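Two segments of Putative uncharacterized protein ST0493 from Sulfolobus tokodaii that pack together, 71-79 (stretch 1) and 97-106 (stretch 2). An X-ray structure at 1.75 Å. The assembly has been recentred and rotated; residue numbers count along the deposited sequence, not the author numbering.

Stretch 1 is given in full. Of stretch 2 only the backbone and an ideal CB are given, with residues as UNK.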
# COMPACT_ATOMS: atom_id res chain seq x y z
N LYS A 71 15.00 19.74 -7.52
CA LYS A 71 15.67 19.76 -6.23
C LYS A 71 14.52 20.15 -5.31
O LYS A 71 13.57 20.79 -5.75
CB LYS A 71 16.76 20.83 -6.21
CG LYS A 71 17.95 20.50 -7.10
CD LYS A 71 19.05 21.54 -6.97
CE LYS A 71 20.28 21.14 -7.77
NZ LYS A 71 19.97 20.97 -9.21
N LYS A 72 14.58 19.75 -4.04
CA LYS A 72 13.50 20.06 -3.12
C LYS A 72 13.12 21.54 -3.08
O LYS A 72 11.98 21.89 -2.80
CB LYS A 72 13.86 19.55 -1.72
CG LYS A 72 14.00 18.04 -1.66
CD LYS A 72 14.34 17.53 -0.27
CE LYS A 72 14.48 16.02 -0.27
NZ LYS A 72 14.84 15.49 1.08
N ASN A 73 14.08 22.41 -3.39
CA ASN A 73 13.83 23.84 -3.39
C ASN A 73 13.14 24.32 -4.68
O ASN A 73 12.79 25.49 -4.80
CB ASN A 73 15.15 24.60 -3.21
CG ASN A 73 16.12 24.37 -4.36
OD1 ASN A 73 15.87 24.80 -5.49
ND2 ASN A 73 17.23 23.70 -4.08
N GLU A 74 12.95 23.40 -5.62
CA GLU A 74 12.31 23.75 -6.89
C GLU A 74 10.87 23.24 -6.98
O GLU A 74 10.26 23.26 -8.06
CB GLU A 74 13.12 23.19 -8.06
CG GLU A 74 14.56 23.68 -8.10
CD GLU A 74 15.35 23.09 -9.26
OE1 GLU A 74 15.28 21.86 -9.46
OE2 GLU A 74 16.03 23.85 -9.96
N VAL A 75 10.33 22.77 -5.86
CA VAL A 75 8.97 22.26 -5.85
C VAL A 75 7.99 23.32 -6.36
O VAL A 75 6.98 23.00 -6.98
CB VAL A 75 8.54 21.82 -4.44
CG1 VAL A 75 7.11 21.29 -4.47
CG2 VAL A 75 9.48 20.75 -3.93
N ASP A 76 8.29 24.59 -6.12
CA ASP A 76 7.39 25.64 -6.58
C ASP A 76 7.30 25.71 -8.11
O ASP A 76 6.25 26.02 -8.65
CB ASP A 76 7.79 27.01 -5.99
CG ASP A 76 9.21 27.44 -6.35
OD1 ASP A 76 9.99 26.63 -6.90
OD2 ASP A 76 9.54 28.60 -6.05
N ILE A 77 8.40 25.39 -8.80
CA ILE A 77 8.39 25.40 -10.26
C ILE A 77 7.53 24.22 -10.73
O ILE A 77 6.74 24.34 -11.67
CB ILE A 77 9.81 25.25 -10.84
CG1 ILE A 77 10.70 26.40 -10.35
CG2 ILE A 77 9.76 25.26 -12.36
CD1 ILE A 77 12.16 26.24 -10.70
N PHE A 78 7.70 23.08 -10.07
CA PHE A 78 6.92 21.90 -10.41
C PHE A 78 5.42 22.20 -10.31
O PHE A 78 4.65 21.91 -11.23
CB PHE A 78 7.26 20.74 -9.46
CG PHE A 78 6.17 19.72 -9.34
CD1 PHE A 78 5.86 18.88 -10.40
CD2 PHE A 78 5.41 19.65 -8.18
CE1 PHE A 78 4.80 17.98 -10.31
CE2 PHE A 78 4.35 18.75 -8.08
CZ PHE A 78 4.04 17.92 -9.15
N LEU A 79 5.01 22.77 -9.18
CA LEU A 79 3.61 23.09 -8.97
C LEU A 79 3.08 24.11 -9.97
O LEU A 79 1.93 24.01 -10.41
CB LEU A 79 3.40 23.58 -7.54
CG LEU A 79 3.54 22.48 -6.48
CD1 LEU A 79 3.66 23.09 -5.09
CD2 LEU A 79 2.34 21.55 -6.57
N UNK A 97 12.62 8.31 4.52
CA UNK A 97 13.42 9.53 4.57
C UNK A 97 12.77 10.71 3.85
O UNK A 97 13.10 11.86 4.12
CB UNK A 97 14.80 9.26 3.96
N UNK A 98 11.85 10.42 2.94
CA UNK A 98 11.20 11.49 2.18
C UNK A 98 9.68 11.53 2.32
O UNK A 98 9.00 12.25 1.58
CB UNK A 98 11.56 11.35 0.70
N UNK A 99 9.15 10.78 3.28
CA UNK A 99 7.70 10.73 3.49
C UNK A 99 7.08 12.06 3.90
O UNK A 99 6.02 12.43 3.40
CB UNK A 99 7.38 9.68 4.56
N UNK A 100 7.72 12.78 4.82
CA UNK A 100 7.19 14.07 5.26
C UNK A 100 7.17 15.03 4.07
O UNK A 100 6.18 15.73 3.85
CB UNK A 100 8.02 14.64 6.41
N UNK A 101 8.26 15.04 3.31
CA UNK A 101 8.37 15.90 2.14
C UNK A 101 7.28 15.58 1.12
O UNK A 101 6.51 16.46 0.73
CB UNK A 101 9.75 15.75 1.50
N UNK A 102 7.22 14.33 0.67
CA UNK A 102 6.23 13.93 -0.32
C UNK A 102 4.80 14.14 0.16
O UNK A 102 3.94 14.55 -0.62
CB UNK A 102 6.44 12.46 -0.69
N UNK A 103 4.54 13.86 1.43
CA UNK A 103 3.19 14.02 1.97
C UNK A 103 2.73 15.47 1.85
O UNK A 103 1.56 15.73 1.56
CB UNK A 103 3.14 13.57 3.43
N UNK A 104 3.64 16.41 2.07
CA UNK A 104 3.31 17.82 1.97
C UNK A 104 2.97 18.20 0.53
O UNK A 104 2.01 18.93 0.28
CB UNK A 104 4.47 18.67 2.49
N UNK A 105 3.76 17.70 -0.41
CA UNK A 105 3.53 17.98 -1.83
C UNK A 105 2.15 17.48 -2.23
O UNK A 105 1.39 18.19 -2.89
CB UNK A 105 4.61 17.33 -2.70
N UNK A 106 1.82 16.25 -1.84
CA UNK A 106 0.53 15.68 -2.17
C UNK A 106 -0.61 16.54 -1.62
O UNK A 106 -1.61 16.76 -2.29
CB UNK A 106 0.43 14.25 -1.63

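Position 97 has phi/psi of -62/-21°, a CB directed sideways, and nothing of stretch 1 within 5.5 Å of that CB; most side chains would fit, polar ones readily. It is Glu-97, whose end leads away and whose OE1 is hydrogen-bonded elsewhere in the structure.

Position 98 precedes the helix, at the N-cap, with phi/psi of -121/11°. Its CB points sideways but lies 5.3 Å from Lys-72 NZ, the end of a lysine chain extended m, t, t, t. An acceptor a bond beyond CG, Asn or Asp, would reach NZ, and perhaps a folded Gln or Glu; Ser or Thr would be too short to bond to it directly. The residue is Asn-98, chi1 m, and Lys-72 NZ donates to Asn-98 OD1 at 3.2 Å. Water 1 bridges the same pair, accepting from Lys-72 NZ at 2.6 Å and donating to Asn-98 OD1 at 3.0 Å. Despite its position, the side chain makes no capping bond.

Positions 99 and 100 have helical angles and CBs out of reach of stretch 1, which therefore discriminates little between side chains. They are Lys-99 and Val-100.

Position 101 points toward stretch 1. Its ideal CB is 5.1 Å from Lys-72 CE, and beyond it lie the aliphatic stem of Lys-72 and the methyls of Val-75. Met or an aromatic could reach both, Leu the lysine stem alone; an aromatic ring would also offer a face to that stem. Phe-101 (chi1 t, chi2 65°) does so. Lys-72 CG sits over one face, 4.1 Å from the ring centroid and 21° off the normal, a CH-pi contact, while Val-75 CG2 meets the edge, 3.4 Å from Phe-101 CZ. Lys-72 NZ is 5.5 Å from the centroid of the Phe-101 ring, so any cation-pi attraction is at most weak.

Positions 102, 103 and 104 turn out of reach, leaving their choice open on this evidence. They hold Met-102, modelled as selenomethionine, Ser-103, whose OG donates to Lys-99 O at 2.7 Å, and Lys-104.

Position 105, one helical turn after 101, again points toward stretch 1. Its ideal CB is 5.0 Å from Val-75 CG1, with the Phe-78 ring also nearby, so the surroundings are apolar and Val, Ile, Leu or Met would suit. Ile-105 (m, t) uses both branches: CG1 lies 4.1 Å from Val-75 CG1, and CG2 approaches Phe-78 CE2 obliquely at 4.1 Å.

Position 106 is out of reach again and could carry many side chains; it is Val-106.

Stretch 2 97-106: ENKVFMSKIV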
# COMPACT_ATOMS: atom_id res chain seq x y z
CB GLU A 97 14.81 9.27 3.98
CG GLU A 97 15.69 8.36 4.81
CD GLU A 97 15.07 6.99 5.05
OE1 GLU A 97 14.66 6.35 4.06
OE2 GLU A 97 15.00 6.57 6.23
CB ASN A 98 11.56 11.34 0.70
CG ASN A 98 13.05 11.49 0.44
OD1 ASN A 98 13.59 12.59 0.52
ND2 ASN A 98 13.71 10.38 0.15
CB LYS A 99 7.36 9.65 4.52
CG LYS A 99 5.87 9.48 4.76
CD LYS A 99 5.57 8.20 5.54
CE LYS A 99 6.26 8.18 6.88
NZ LYS A 99 6.05 6.89 7.59
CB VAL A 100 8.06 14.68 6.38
CG1 VAL A 100 7.57 16.09 6.72
CG2 VAL A 100 8.01 13.80 7.62
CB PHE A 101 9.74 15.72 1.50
CG PHE A 101 9.90 16.47 0.21
CD1 PHE A 101 9.88 17.87 0.19
CD2 PHE A 101 10.08 15.79 -0.99
CE1 PHE A 101 10.04 18.57 -1.00
CE2 PHE A 101 10.24 16.49 -2.19
CZ PHE A 101 10.22 17.88 -2.19
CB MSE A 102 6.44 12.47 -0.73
CG MSE A 102 5.45 11.98 -1.77
SE MSE A 102 5.43 13.07 -3.38
CE MSE A 102 7.07 12.48 -4.12
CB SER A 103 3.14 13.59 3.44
OG SER A 103 3.34 12.19 3.56
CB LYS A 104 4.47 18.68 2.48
CG LYS A 104 4.21 20.18 2.43
CD LYS A 104 5.32 20.96 3.13
CE LYS A 104 6.68 20.69 2.50
NZ LYS A 104 7.77 21.47 3.16
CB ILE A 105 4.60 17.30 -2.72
CG1 ILE A 105 5.98 17.90 -2.44
CG2 ILE A 105 4.25 17.49 -4.20
CD1 ILE A 105 7.09 17.31 -3.29
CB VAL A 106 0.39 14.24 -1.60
CG1 VAL A 106 -1.01 13.71 -1.87
CG2 VAL A 106 1.42 13.34 -2.25
O HOH W 1 12.98 14.63 2.69
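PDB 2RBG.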